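Side-chain contacts in agmatinase (Deinococcus radiodurans, PDB 1WOH), which probably hydrolyses agmatine to putrescine and urea with the help of two manganese ions per subunit: residues A29-L34 against E299-V304; R53-A58 against V115-D120; H138-D143 against Q217-Q222; H145-D150 against S227-G232. One frame throughout, in Å; residues are numbered along the deposited sequence.

In the fold
All four contacts reach the same eight-stranded parallel sheet. Contact 2 is fully buried. It sets a helix against strand 114-118 chiefly through two leucine side chains. Contacts 1, 3 and 4 are partly buried. In contact 1 a phenylalanine from the end of helix 284-302 meets the start of strand 31-36; in contact 3 a loop covers the start of strand 137-142 with a proline and a glutamine. Contact 4 is polar and belongs to the manganese site. Strands 31-36 and 114-118 are neighbours and join contacts 1 and 2; strands 137-142 and 223-229 do the same for contacts 3 and 4, whose centres lie about 14 Å apart.

Contact 1: A29-L34 against E299-V304; sequences ADVAAL and EVFDHV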
loop_
_atom_site.group_PDB
_atom_site.type_symbol
_atom_site.label_atom_id
_atom_site.label_comp_id
_atom_site.label_asym_id
_atom_site.label_seq_id
_atom_site.Cartn_x
_atom_site.Cartn_y
_atom_site.Cartn_z
ATOM N N ALA A 29 37.284 -5.959 -13.641
ATOM C CA ALA A 29 36.902 -6.177 -12.253
ATOM C C ALA A 29 36.608 -7.647 -12.036
ATOM O O ALA A 29 36.297 -8.374 -12.981
ATOM C CB ALA A 29 35.686 -5.340 -11.902
ATOM N N ASP A 30 36.710 -8.093 -10.792
ATOM C CA ASP A 30 36.443 -9.493 -10.492
ATOM C C ASP A 30 34.970 -9.809 -10.721
ATOM O O ASP A 30 34.628 -10.852 -11.279
ATOM C CB ASP A 30 36.821 -9.812 -9.044
ATOM C CG ASP A 30 38.311 -9.669 -8.786
ATOM O OD1 ASP A 30 39.106 -10.117 -9.641
ATOM O OD2 ASP A 30 38.685 -9.120 -7.729
ATOM N N VAL A 31 34.112 -8.887 -10.294
ATOM C CA VAL A 31 32.660 -9.032 -10.412
ATOM C C VAL A 31 32.057 -7.805 -11.088
ATOM O O VAL A 31 32.404 -6.676 -10.748
ATOM C CB VAL A 31 32.006 -9.171 -9.013
ATOM C CG1 VAL A 31 30.487 -9.321 -9.144
ATOM C CG2 VAL A 31 32.593 -10.355 -8.282
ATOM N N ALA A 32 31.147 -8.024 -12.037
ATOM C CA ALA A 32 30.501 -6.917 -12.733
ATOM C C ALA A 32 29.011 -7.195 -12.849
ATOM O O ALA A 32 28.604 -8.274 -13.273
ATOM C CB ALA A 32 31.108 -6.725 -14.127
ATOM N N ALA A 33 28.205 -6.223 -12.453
ATOM C CA ALA A 33 26.755 -6.365 -12.517
ATOM C C ALA A 33 26.220 -5.687 -13.773
ATOM O O ALA A 33 26.728 -4.648 -14.191
ATOM C CB ALA A 33 26.123 -5.737 -11.279
ATOM N N LEU A 34 25.194 -6.286 -14.375
ATOM C CA LEU A 34 24.565 -5.732 -15.566
ATOM C C LEU A 34 23.077 -5.967 -15.399
ATOM O O LEU A 34 22.651 -7.092 -15.110
ATOM C CB LEU A 34 25.055 -6.444 -16.835
ATOM C CG LEU A 34 24.358 -5.968 -18.122
ATOM C CD1 LEU A 34 24.817 -4.563 -18.451
ATOM C CD2 LEU A 34 24.674 -6.908 -19.268
ATOM N N GLU A 299 30.635 -17.202 -1.390
ATOM C CA GLU A 299 30.875 -18.625 -1.555
ATOM C C GLU A 299 31.696 -18.874 -2.812
ATOM O O GLU A 299 32.651 -19.645 -2.790
ATOM C CB GLU A 299 29.547 -19.383 -1.646
ATOM C CG GLU A 299 28.679 -19.337 -0.385
ATOM C CD GLU A 299 29.323 -20.025 0.809
ATOM O OE1 GLU A 299 30.201 -20.886 0.598
ATOM O OE2 GLU A 299 28.938 -19.716 1.960
ATOM N N VAL A 300 31.329 -18.221 -3.913
ATOM C CA VAL A 300 32.062 -18.410 -5.162
ATOM C C VAL A 300 33.552 -18.096 -4.997
ATOM O O VAL A 300 34.404 -18.935 -5.285
ATOM C CB VAL A 300 31.483 -17.527 -6.295
ATOM C CG1 VAL A 300 32.422 -17.520 -7.495
ATOM C CG2 VAL A 300 30.119 -18.061 -6.716
ATOM N N PHE A 301 33.870 -16.902 -4.512
ATOM C CA PHE A 301 35.271 -16.534 -4.369
ATOM C C PHE A 301 36.026 -17.232 -3.242
ATOM O O PHE A 301 37.234 -17.060 -3.111
ATOM C CB PHE A 301 35.411 -15.017 -4.266
ATOM C CG PHE A 301 35.230 -14.317 -5.580
ATOM C CD1 PHE A 301 33.959 -14.050 -6.072
ATOM C CD2 PHE A 301 36.332 -13.992 -6.366
ATOM C CE1 PHE A 301 33.783 -13.474 -7.327
ATOM C CE2 PHE A 301 36.172 -13.415 -7.624
ATOM C CZ PHE A 301 34.892 -13.155 -8.109
ATOM N N ASP A 302 35.325 -18.031 -2.448
ATOM C CA ASP A 302 35.974 -18.770 -1.368
ATOM C C ASP A 302 36.487 -20.109 -1.887
ATOM O O ASP A 302 37.383 -20.712 -1.294
ATOM C CB ASP A 302 34.995 -19.026 -0.221
ATOM C CG ASP A 302 35.285 -18.171 0.996
ATOM O OD1 ASP A 302 34.587 -18.340 2.015
ATOM O OD2 ASP A 302 36.208 -17.333 0.937
ATOM N N HIS A 303 35.920 -20.574 -2.998
ATOM C CA HIS A 303 36.324 -21.858 -3.566
ATOM C C HIS A 303 36.772 -21.806 -5.022
ATOM O O HIS A 303 36.820 -22.841 -5.687
ATOM C CB HIS A 303 35.188 -22.877 -3.437
ATOM C CG HIS A 303 34.712 -23.081 -2.034
ATOM N ND1 HIS A 303 33.882 -22.188 -1.392
ATOM C CD2 HIS A 303 34.970 -24.064 -1.139
ATOM C CE1 HIS A 303 33.648 -22.612 -0.162
ATOM N NE2 HIS A 303 34.296 -23.748 0.017
ATOM N N VAL A 304 37.101 -20.621 -5.525
ATOM C CA VAL A 304 37.542 -20.507 -6.914
ATOM C C VAL A 304 38.939 -21.101 -7.068
ATOM O O VAL A 304 39.776 -20.971 -6.173
ATOM C CB VAL A 304 37.589 -19.032 -7.389
ATOM C CG1 VAL A 304 38.122 -18.959 -8.812
ATOM C CG2 VAL A 304 36.206 -18.417 -7.328
#
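Phe301 reaches from the last turn of helix 284-302 to the start of strand 31-36 and carries the whole of its segment's side of the contact. The tight part is at Val31. Its CG2 lies 3.5 Å from Phe301 CE1 and 3.6 Å from Phe301 CZ, an oblique approach to the far end of the ring. CG1 of Val31 stands anti to the backbone N (chi1 180°), which places CG2 on the side of the ring. CG1 instead packs on Val115 of the neighbouring strand. The looser part is at Asp30, which is partly exposed like Phe301 itself. Here only the methylene touches: Asp30 CB is 3.9 Å from Phe301 CE2. OD1 of its carboxylate makes a long, weak ion pair with Arg112, a residue that also packs on the phenyl ring. With an alanine at Phe301, Val31 CG2 would probably lose its aromatic cover and a gap would open between the helix end and the strand. His303 turns back on the helix. Its ND1 donates to Glu299 O over 3.2 Å, nearly straight at 175° and in the plane of the imidazole. The arrangement is that of an alpha/beta fold of the arginase family, with a C-terminal helix packed by its last turn against the start of a parallel strand.

Contact 2: R53-A58 against V115-D120; sequences RALREA and VFLGGD
This is a buried, mainly apolar helix-on-sheet contact between Leu55 of helix 51-59 and Leu117 near the end of strand 114-118. The strand lies within the parallel sheet of the arginase fold, between strands 31-36 and 266-273. Both leucines point their CB toward the other segment. The touching is done by methyl groups: Leu55 CD1 meets Leu117 CD2 at 3.9 Å. The same methyl of Leu55 also comes 4.1 Å from Leu117 CB, so it rests against the root of the strand residue as well as its branch. The two side chains pass at a slant. In Leu117 CG lies anti to the carbonyl carbon (chi1 -48°). The second torsion (173°) sends CD1 on in the extended direction and leaves CD2, the other branch, to meet Leu55. Further along, Leu55 CD1 is 4.5 Å from Gly118 O, a marginal contact with the backbone. Leu55 is also packed by Leu272 of strand 266-273 and by Leu275 in the loop after it.

Arg56 lies beside the leucine pair, and its end approaches the strand without touching it. Its guanidinium group is held by salt bridges to Asp82 and Asp85. On the outer side of the helix, Arg53 donates hydrogen bonds to Pro8 O and Gly11 O of a second subunit. One side of the helix is thus apolar and lies on the sheet; another carries Arg53 to the second subunit. With methyl groups and a methylene as the main touching atoms, the contact depends on shape and burial and has no bond to fix its direction.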
loop_
_atom_site.group_PDB
_atom_site.type_symbol
_atom_site.label_atom_id
_atom_site.label_comp_id
_atom_site.label_asym_id
_atom_site.label_seq_id
_atom_site.Cartn_x
_atom_site.Cartn_y
_atom_site.Cartn_z
ATOM N N ARG A 53 16.841 -2.034 -10.429
ATOM C CA ARG A 53 16.985 -0.835 -9.610
ATOM C C ARG A 53 16.786 -1.143 -8.128
ATOM O O ARG A 53 17.564 -0.706 -7.278
ATOM C CB ARG A 53 15.987 0.234 -10.074
ATOM C CG ARG A 53 16.123 1.575 -9.376
ATOM C CD ARG A 53 15.404 2.661 -10.167
ATOM N NE ARG A 53 16.037 2.899 -11.465
ATOM C CZ ARG A 53 15.517 3.664 -12.420
ATOM N NH1 ARG A 53 14.348 4.269 -12.226
ATOM N NH2 ARG A 53 16.165 3.832 -13.567
ATOM N N ALA A 54 15.746 -1.906 -7.811
ATOM C CA ALA A 54 15.480 -2.266 -6.426
ATOM C C ALA A 54 16.621 -3.093 -5.840
ATOM O O ALA A 54 16.970 -2.943 -4.665
ATOM C CB ALA A 54 14.178 -3.041 -6.331
ATOM N N LEU A 55 17.203 -3.965 -6.657
ATOM C CA LEU A 55 18.302 -4.808 -6.194
ATOM C C LEU A 55 19.541 -3.979 -5.876
ATOM O O LEU A 55 20.265 -4.287 -4.933
ATOM C CB LEU A 55 18.622 -5.884 -7.238
ATOM C CG LEU A 55 17.610 -7.042 -7.238
ATOM C CD1 LEU A 55 17.720 -7.858 -8.521
ATOM C CD2 LEU A 55 17.854 -7.921 -6.012
ATOM N N ARG A 56 19.791 -2.938 -6.669
ATOM C CA ARG A 56 20.933 -2.060 -6.423
ATOM C C ARG A 56 20.700 -1.327 -5.104
ATOM O O ARG A 56 21.570 -1.295 -4.230
ATOM C CB ARG A 56 21.097 -1.047 -7.562
ATOM C CG ARG A 56 21.531 -1.666 -8.891
ATOM C CD ARG A 56 21.759 -0.599 -9.957
ATOM N NE ARG A 56 22.477 -1.138 -11.110
ATOM C CZ ARG A 56 21.915 -1.505 -12.257
ATOM N NH1 ARG A 56 20.597 -1.394 -12.436
ATOM N NH2 ARG A 56 22.676 -1.984 -13.236
ATOM N N GLU A 57 19.518 -0.741 -4.958
ATOM C CA GLU A 57 19.189 -0.032 -3.729
ATOM C C GLU A 57 19.353 -0.970 -2.534
ATOM O O GLU A 57 19.975 -0.610 -1.530
ATOM C CB GLU A 57 17.748 0.488 -3.791
ATOM C CG GLU A 57 17.504 1.480 -4.917
ATOM C CD GLU A 57 16.034 1.833 -5.096
ATOM O OE1 GLU A 57 15.729 2.659 -5.978
ATOM O OE2 GLU A 57 15.183 1.285 -4.365
ATOM N N ALA A 58 18.815 -2.181 -2.645
ATOM C CA ALA A 58 18.909 -3.140 -1.546
ATOM C C ALA A 58 20.337 -3.621 -1.276
ATOM O O ALA A 58 20.663 -3.994 -0.147
ATOM C CB ALA A 58 18.002 -4.339 -1.820
ATOM N N VAL A 115 27.247 -10.730 -12.939
ATOM C CA VAL A 115 25.985 -10.878 -12.222
ATOM C C VAL A 115 24.922 -10.132 -13.010
ATOM O O VAL A 115 25.017 -8.916 -13.208
ATOM C CB VAL A 115 26.083 -10.296 -10.809
ATOM C CG1 VAL A 115 24.723 -10.345 -10.130
ATOM C CG2 VAL A 115 27.110 -11.086 -10.008
ATOM N N PHE A 116 23.917 -10.874 -13.464
ATOM C CA PHE A 116 22.836 -10.311 -14.265
ATOM C C PHE A 116 21.563 -10.154 -13.454
ATOM O O PHE A 116 21.044 -11.126 -12.911
ATOM C CB PHE A 116 22.567 -11.218 -15.469
ATOM C CG PHE A 116 23.780 -11.457 -16.323
ATOM C CD1 PHE A 116 24.271 -12.746 -16.513
ATOM C CD2 PHE A 116 24.449 -10.391 -16.914
ATOM C CE1 PHE A 116 25.412 -12.965 -17.278
ATOM C CE2 PHE A 116 25.589 -10.603 -17.678
ATOM C CZ PHE A 116 26.070 -11.892 -17.858
ATOM N N LEU A 117 21.051 -8.931 -13.412
ATOM C CA LEU A 117 19.841 -8.626 -12.663
ATOM C C LEU A 117 18.636 -8.462 -13.594
ATOM O O LEU A 117 18.578 -7.514 -14.376
ATOM C CB LEU A 117 20.053 -7.333 -11.861
ATOM C CG LEU A 117 21.358 -7.275 -11.055
ATOM C CD1 LEU A 117 21.534 -5.899 -10.445
ATOM C CD2 LEU A 117 21.342 -8.337 -9.972
ATOM N N GLY A 118 17.687 -9.391 -13.511
ATOM C CA GLY A 118 16.492 -9.307 -14.337
ATOM C C GLY A 118 15.479 -8.397 -13.657
ATOM O O GLY A 118 15.757 -7.914 -12.560
ATOM N N GLY A 119 14.309 -8.167 -14.261
ATOM C CA GLY A 119 13.946 -8.756 -15.541
ATOM C C GLY A 119 13.188 -10.061 -15.383
ATOM O O GLY A 119 13.454 -10.805 -14.440
ATOM N N ASP A 120 12.240 -10.348 -16.278
ATOM C CA ASP A 120 11.509 -11.603 -16.172
ATOM C C ASP A 120 12.460 -12.704 -16.612
ATOM O O ASP A 120 13.528 -12.423 -17.144
ATOM C CB ASP A 120 10.209 -11.596 -17.005
ATOM C CG ASP A 120 10.449 -11.524 -18.504
ATOM O OD1 ASP A 120 11.234 -12.342 -19.038
ATOM O OD2 ASP A 120 9.825 -10.651 -19.149
#

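Contact 3: H138-D143 against Q217-Q222; sequences HVVQLD and QLPRGQ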
loop_
_atom_site.group_PDB
_atom_site.type_symbol
_atom_site.label_atom_id
_atom_site.label_comp_id
_atom_site.label_asym_id
_atom_site.label_seq_id
_atom_site.Cartn_x
_atom_site.Cartn_y
_atom_site.Cartn_z
ATOM N N HIS A 138 26.968 -26.009 -17.965
ATOM C CA HIS A 138 25.923 -26.573 -17.124
ATOM C C HIS A 138 25.180 -25.417 -16.473
ATOM O O HIS A 138 25.779 -24.394 -16.158
ATOM C CB HIS A 138 26.511 -27.433 -16.001
ATOM C CG HIS A 138 26.989 -28.779 -16.444
ATOM N ND1 HIS A 138 26.540 -29.950 -15.874
ATOM C CD2 HIS A 138 27.890 -29.140 -17.387
ATOM C CE1 HIS A 138 27.143 -30.976 -16.448
ATOM N NE2 HIS A 138 27.966 -30.512 -17.370
ATOM N N VAL A 139 23.874 -25.570 -16.295
ATOM C CA VAL A 139 23.098 -24.536 -15.623
ATOM C C VAL A 139 22.467 -25.130 -14.382
ATOM O O VAL A 139 21.891 -26.221 -14.429
ATOM C CB VAL A 139 21.950 -23.969 -16.501
ATOM C CG1 VAL A 139 21.036 -23.060 -15.646
ATOM C CG2 VAL A 139 22.522 -23.174 -17.655
ATOM N N VAL A 140 22.620 -24.429 -13.259
ATOM C CA VAL A 140 22.002 -24.843 -12.004
ATOM C C VAL A 140 20.902 -23.801 -11.850
ATOM O O VAL A 140 21.169 -22.617 -11.671
ATOM C CB VAL A 140 22.982 -24.775 -10.812
ATOM C CG1 VAL A 140 22.213 -24.946 -9.505
ATOM C CG2 VAL A 140 24.021 -25.891 -10.936
ATOM N N GLN A 141 19.666 -24.268 -11.941
ATOM C CA GLN A 141 18.494 -23.407 -11.901
ATOM C C GLN A 141 17.610 -23.575 -10.665
ATOM O O GLN A 141 17.117 -24.675 -10.399
ATOM C CB GLN A 141 17.683 -23.691 -13.182
ATOM C CG GLN A 141 16.248 -23.213 -13.204
ATOM C CD GLN A 141 15.449 -23.819 -14.360
ATOM O OE1 GLN A 141 15.925 -24.722 -15.060
ATOM N NE2 GLN A 141 14.225 -23.335 -14.552
ATOM N N LEU A 142 17.424 -22.494 -9.906
ATOM C CA LEU A 142 16.538 -22.526 -8.736
ATOM C C LEU A 142 15.249 -21.949 -9.307
ATOM O O LEU A 142 15.257 -20.858 -9.871
ATOM C CB LEU A 142 17.059 -21.634 -7.609
ATOM C CG LEU A 142 18.363 -22.057 -6.921
ATOM C CD1 LEU A 142 18.577 -21.182 -5.706
ATOM C CD2 LEU A 142 18.294 -23.509 -6.493
ATOM N N ASP A 143 14.141 -22.657 -9.152
ATOM C CA ASP A 143 12.914 -22.190 -9.791
ATOM C C ASP A 143 11.728 -23.041 -9.370
ATOM O O ASP A 143 11.874 -24.239 -9.112
ATOM C CB ASP A 143 13.111 -22.346 -11.309
ATOM C CG ASP A 143 12.286 -21.385 -12.133
ATOM O OD1 ASP A 143 11.178 -21.006 -11.705
ATOM O OD2 ASP A 143 12.755 -21.029 -13.240
ATOM N N GLN A 217 23.228 -34.564 -5.997
ATOM C CA GLN A 217 22.858 -34.614 -7.404
ATOM C C GLN A 217 23.412 -33.429 -8.192
ATOM O O GLN A 217 23.364 -33.425 -9.419
ATOM C CB GLN A 217 21.337 -34.645 -7.563
ATOM C CG GLN A 217 20.653 -35.827 -6.905
ATOM C CD GLN A 217 19.160 -35.833 -7.168
ATOM O OE1 GLN A 217 18.723 -35.938 -8.314
ATOM N NE2 GLN A 217 18.369 -35.717 -6.109
ATOM N N LEU A 218 23.933 -32.426 -7.492
ATOM C CA LEU A 218 24.484 -31.251 -8.161
ATOM C C LEU A 218 25.755 -31.580 -8.945
ATOM O O LEU A 218 26.456 -32.543 -8.635
ATOM C CB LEU A 218 24.771 -30.147 -7.142
ATOM C CG LEU A 218 23.550 -29.621 -6.384
ATOM C CD1 LEU A 218 24.007 -28.598 -5.359
ATOM C CD2 LEU A 218 22.560 -28.998 -7.354
ATOM N N PRO A 219 26.064 -30.783 -9.980
ATOM C CA PRO A 219 27.252 -30.996 -10.810
ATOM C C PRO A 219 28.575 -30.852 -10.056
ATOM O O PRO A 219 28.642 -30.200 -9.014
ATOM C CB PRO A 219 27.092 -29.952 -11.914
ATOM C CG PRO A 219 26.329 -28.854 -11.235
ATOM C CD PRO A 219 25.297 -29.616 -10.451
ATOM N N ARG A 220 29.622 -31.471 -10.591
ATOM C CA ARG A 220 30.942 -31.408 -9.978
ATOM C C ARG A 220 32.033 -31.234 -11.028
ATOM O O ARG A 220 32.060 -31.954 -12.027
ATOM C CB ARG A 220 31.200 -32.678 -9.163
ATOM C CG ARG A 220 30.264 -32.837 -7.987
ATOM C CD ARG A 220 30.520 -34.126 -7.228
ATOM N NE ARG A 220 29.735 -34.190 -5.996
ATOM C CZ ARG A 220 28.405 -34.176 -5.948
ATOM N NH1 ARG A 220 27.697 -34.103 -7.065
ATOM N NH2 ARG A 220 27.782 -34.234 -4.778
ATOM N N GLY A 221 32.920 -30.268 -10.796
ATOM C CA GLY A 221 34.017 -30.007 -11.714
ATOM C C GLY A 221 33.581 -29.474 -13.064
ATOM O O GLY A 221 34.321 -29.566 -14.046
ATOM N N GLN A 222 32.383 -28.898 -13.110
ATOM C CA GLN A 222 31.817 -28.362 -14.347
ATOM C C GLN A 222 31.854 -26.839 -14.418
ATOM O O GLN A 222 32.149 -26.166 -13.434
ATOM C CB GLN A 222 30.356 -28.811 -14.465
ATOM C CG GLN A 222 30.149 -30.294 -14.283
ATOM C CD GLN A 222 30.541 -31.090 -15.511
ATOM O OE1 GLN A 222 31.378 -30.661 -16.307
ATOM N NE2 GLN A 222 29.944 -32.261 -15.667
#
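Gln222 lies over one face of the His138 ring, and this CH-pi contact is the main interaction. Gln222 CG sits 3.8 Å from the ring centroid, only 10° off the normal. CB of Gln222 covers the CG and CD2 side of the ring. The amide folds over the other end because the chain is bent at its second torsion (chi2 -77°). The ring and amide planes are 30° apart, so the amide is tilted over the imidazole. Gln222 CD is 3.2 Å from His138 NE2. The amide nitrogen, Gln222 NE2, comes as near as 3.1 Å to His138 NE2, but the angle is too poor for a hydrogen bond. The His138 ring also meets that of His175 on the next strand.

Segment 138-143 lies on strand 137-142 of the parallel sheet in the arginase-type alpha/beta fold. The loop 217-222 leads into the neighbour of that strand, 223-229. It is tied down by Asn265, which hydrogen-bonds to Pro219 O and to Gln222 N.

The apolar contacts centre on Pro219. Val140 CG2 touches Pro219 CG at 3.8 Å and Pro219 CD at 4.0 Å. CB of the same proline approaches His138 ND1 at 4.0 Å, where the two side chains run past each other in opposite directions.

Polar bonding appears toward the other end of the strand. Gln141 NE2 donates to OD2 of Asp143, a manganese ligand, over 3.0 Å. The donor stands above the carboxylate plane. Gln141 OE1 is hydrogen-bonded to Thr178, which helps to fix the rotation of the amide.

Contact 4: H145-D150 against S227-G232; sequences HLDFTD and SVDVDG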
loop_
_atom_site.group_PDB
_atom_site.type_symbol
_atom_site.label_atom_id
_atom_site.label_comp_id
_atom_site.label_asym_id
_atom_site.label_seq_id
_atom_site.Cartn_x
_atom_site.Cartn_y
_atom_site.Cartn_z
ATOM N N HIS A 145 9.265 -23.196 -11.417
ATOM C CA HIS A 145 8.823 -23.666 -12.728
ATOM C C HIS A 145 9.974 -24.173 -13.598
ATOM O O HIS A 145 11.108 -23.722 -13.467
ATOM C CB HIS A 145 8.069 -22.529 -13.442
ATOM C CG HIS A 145 7.020 -21.877 -12.590
ATOM N ND1 HIS A 145 7.167 -20.610 -12.063
ATOM C CD2 HIS A 145 5.824 -22.330 -12.146
ATOM C CE1 HIS A 145 6.106 -20.312 -11.333
ATOM N NE2 HIS A 145 5.276 -21.340 -11.367
ATOM N N LEU A 146 9.683 -25.117 -14.490
ATOM C CA LEU A 146 10.726 -25.673 -15.347
ATOM C C LEU A 146 11.236 -24.690 -16.405
ATOM O O LEU A 146 12.433 -24.631 -16.677
ATOM C CB LEU A 146 10.231 -26.955 -16.022
ATOM C CG LEU A 146 11.281 -27.725 -16.831
ATOM C CD1 LEU A 146 12.403 -28.208 -15.916
ATOM C CD2 LEU A 146 10.615 -28.900 -17.520
ATOM N N ASP A 147 10.323 -23.923 -16.998
ATOM C CA ASP A 147 10.672 -22.937 -18.024
ATOM C C ASP A 147 11.484 -23.510 -19.197
ATOM O O ASP A 147 12.479 -22.923 -19.645
ATOM C CB ASP A 147 11.406 -21.751 -17.382
ATOM C CG ASP A 147 10.521 -20.977 -16.412
ATOM O OD1 ASP A 147 9.281 -21.043 -16.556
ATOM O OD2 ASP A 147 11.052 -20.295 -15.510
ATOM N N PHE A 148 11.028 -24.654 -19.691
ATOM C CA PHE A 148 11.651 -25.342 -20.818
ATOM C C PHE A 148 10.577 -25.568 -21.892
ATOM O O PHE A 148 10.652 -26.509 -22.683
ATOM C CB PHE A 148 12.210 -26.697 -20.367
ATOM C CG PHE A 148 13.220 -27.285 -21.316
ATOM C CD1 PHE A 148 14.431 -26.642 -21.538
ATOM C CD2 PHE A 148 12.962 -28.484 -21.983
ATOM C CE1 PHE A 148 15.380 -27.179 -22.411
ATOM C CE2 PHE A 148 13.903 -29.027 -22.858
ATOM C CZ PHE A 148 15.114 -28.368 -23.069
ATOM N N THR A 149 9.578 -24.693 -21.915
ATOM C CA THR A 149 8.484 -24.811 -22.877
ATOM C C THR A 149 8.872 -24.308 -24.269
ATOM O O THR A 149 9.620 -23.346 -24.403
ATOM C CB THR A 149 7.249 -24.042 -22.352
ATOM O OG1 THR A 149 6.702 -24.753 -21.234
ATOM C CG2 THR A 149 6.185 -23.887 -23.437
ATOM N N ASP A 150 8.381 -24.977 -25.308
ATOM C CA ASP A 150 8.681 -24.559 -26.675
ATOM C C ASP A 150 7.865 -23.302 -27.002
ATOM O O ASP A 150 8.425 -22.220 -27.185
ATOM C CB ASP A 150 8.350 -25.686 -27.664
ATOM C CG ASP A 150 8.659 -25.309 -29.104
ATOM O OD1 ASP A 150 9.187 -24.196 -29.328
ATOM O OD2 ASP A 150 8.374 -26.126 -30.011
ATOM N N SER A 227 21.199 -19.744 -12.346
ATOM C CA SER A 227 20.030 -18.948 -12.698
ATOM C C SER A 227 19.108 -19.038 -11.498
ATOM O O SER A 227 18.611 -20.114 -11.171
ATOM C CB SER A 227 19.305 -19.484 -13.934
ATOM O OG SER A 227 18.156 -18.685 -14.183
ATOM N N VAL A 228 18.895 -17.913 -10.826
ATOM C CA VAL A 228 18.035 -17.901 -9.656
ATOM C C VAL A 228 16.739 -17.149 -9.915
ATOM O O VAL A 228 16.740 -15.930 -10.068
ATOM C CB VAL A 228 18.733 -17.243 -8.444
ATOM C CG1 VAL A 228 17.785 -17.249 -7.234
ATOM C CG2 VAL A 228 20.022 -17.997 -8.117
ATOM N N ASP A 229 15.644 -17.893 -10.004
ATOM C CA ASP A 229 14.324 -17.295 -10.176
ATOM C C ASP A 229 13.838 -17.169 -8.727
ATOM O O ASP A 229 13.751 -18.172 -8.013
ATOM C CB ASP A 229 13.410 -18.240 -10.956
ATOM C CG ASP A 229 12.015 -17.673 -11.161
ATOM O OD1 ASP A 229 11.557 -16.873 -10.324
ATOM O OD2 ASP A 229 11.366 -18.049 -12.158
ATOM N N VAL A 230 13.539 -15.957 -8.278
ATOM C CA VAL A 230 13.112 -15.787 -6.895
ATOM C C VAL A 230 11.859 -16.570 -6.515
ATOM O O VAL A 230 11.647 -16.831 -5.328
ATOM C CB VAL A 230 12.920 -14.279 -6.528
ATOM C CG1 VAL A 230 14.157 -13.488 -6.923
ATOM C CG2 VAL A 230 11.687 -13.706 -7.207
ATOM N N ASP A 231 11.037 -16.981 -7.486
ATOM C CA ASP A 231 9.839 -17.720 -7.097
ATOM C C ASP A 231 10.179 -19.141 -6.661
ATOM O O ASP A 231 9.306 -19.902 -6.224
ATOM C CB ASP A 231 8.733 -17.693 -8.187
ATOM C CG ASP A 231 9.073 -18.490 -9.436
ATOM O OD1 ASP A 231 9.908 -19.410 -9.376
ATOM O OD2 ASP A 231 8.462 -18.192 -10.489
ATOM N N GLY A 232 11.460 -19.490 -6.764
ATOM C CA GLY A 232 11.901 -20.794 -6.300
ATOM C C GLY A 232 11.780 -20.789 -4.780
ATOM O O GLY A 232 11.580 -21.827 -4.137
#
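The binuclear manganese site of the arginase family brings these segments together, through His145 and Asp147 on a loop, Asp229 at the end of strand 223-229 and Asp231 in the short 3-10 turn after it. No manganese is bound to this chain in the model. All four residues are ligands seen in structures of this protein. Asp231 OD2 sits at the edge of the His145 imidazole, near its plane, 3.2 Å from ND1 and 3.3 Å from CE1. The carboxylate is turned almost upright to the ring, the planes 84° apart. Its other oxygen, Asp231 OD1, accepts a hydrogen bond from the backbone N of Ala144. Replacing Asp231 by an alanine is likely to take a ligand from the metal site and deprive His145 ND1 of this neighbouring carboxylate. Asp147 and Asp229 bring like charges together, OD2 to OD2 at 4.0 Å, with side chains crossing at about a right angle and carboxylate planes nearly coplanar. Such crowding is consistent with a pocket made for cations. An Asx turn ties the two ligands of segment 227-232 together: Asp231 N donates to Asp229 OD1 over 2.9 Å, at an N-H...O angle of 166°.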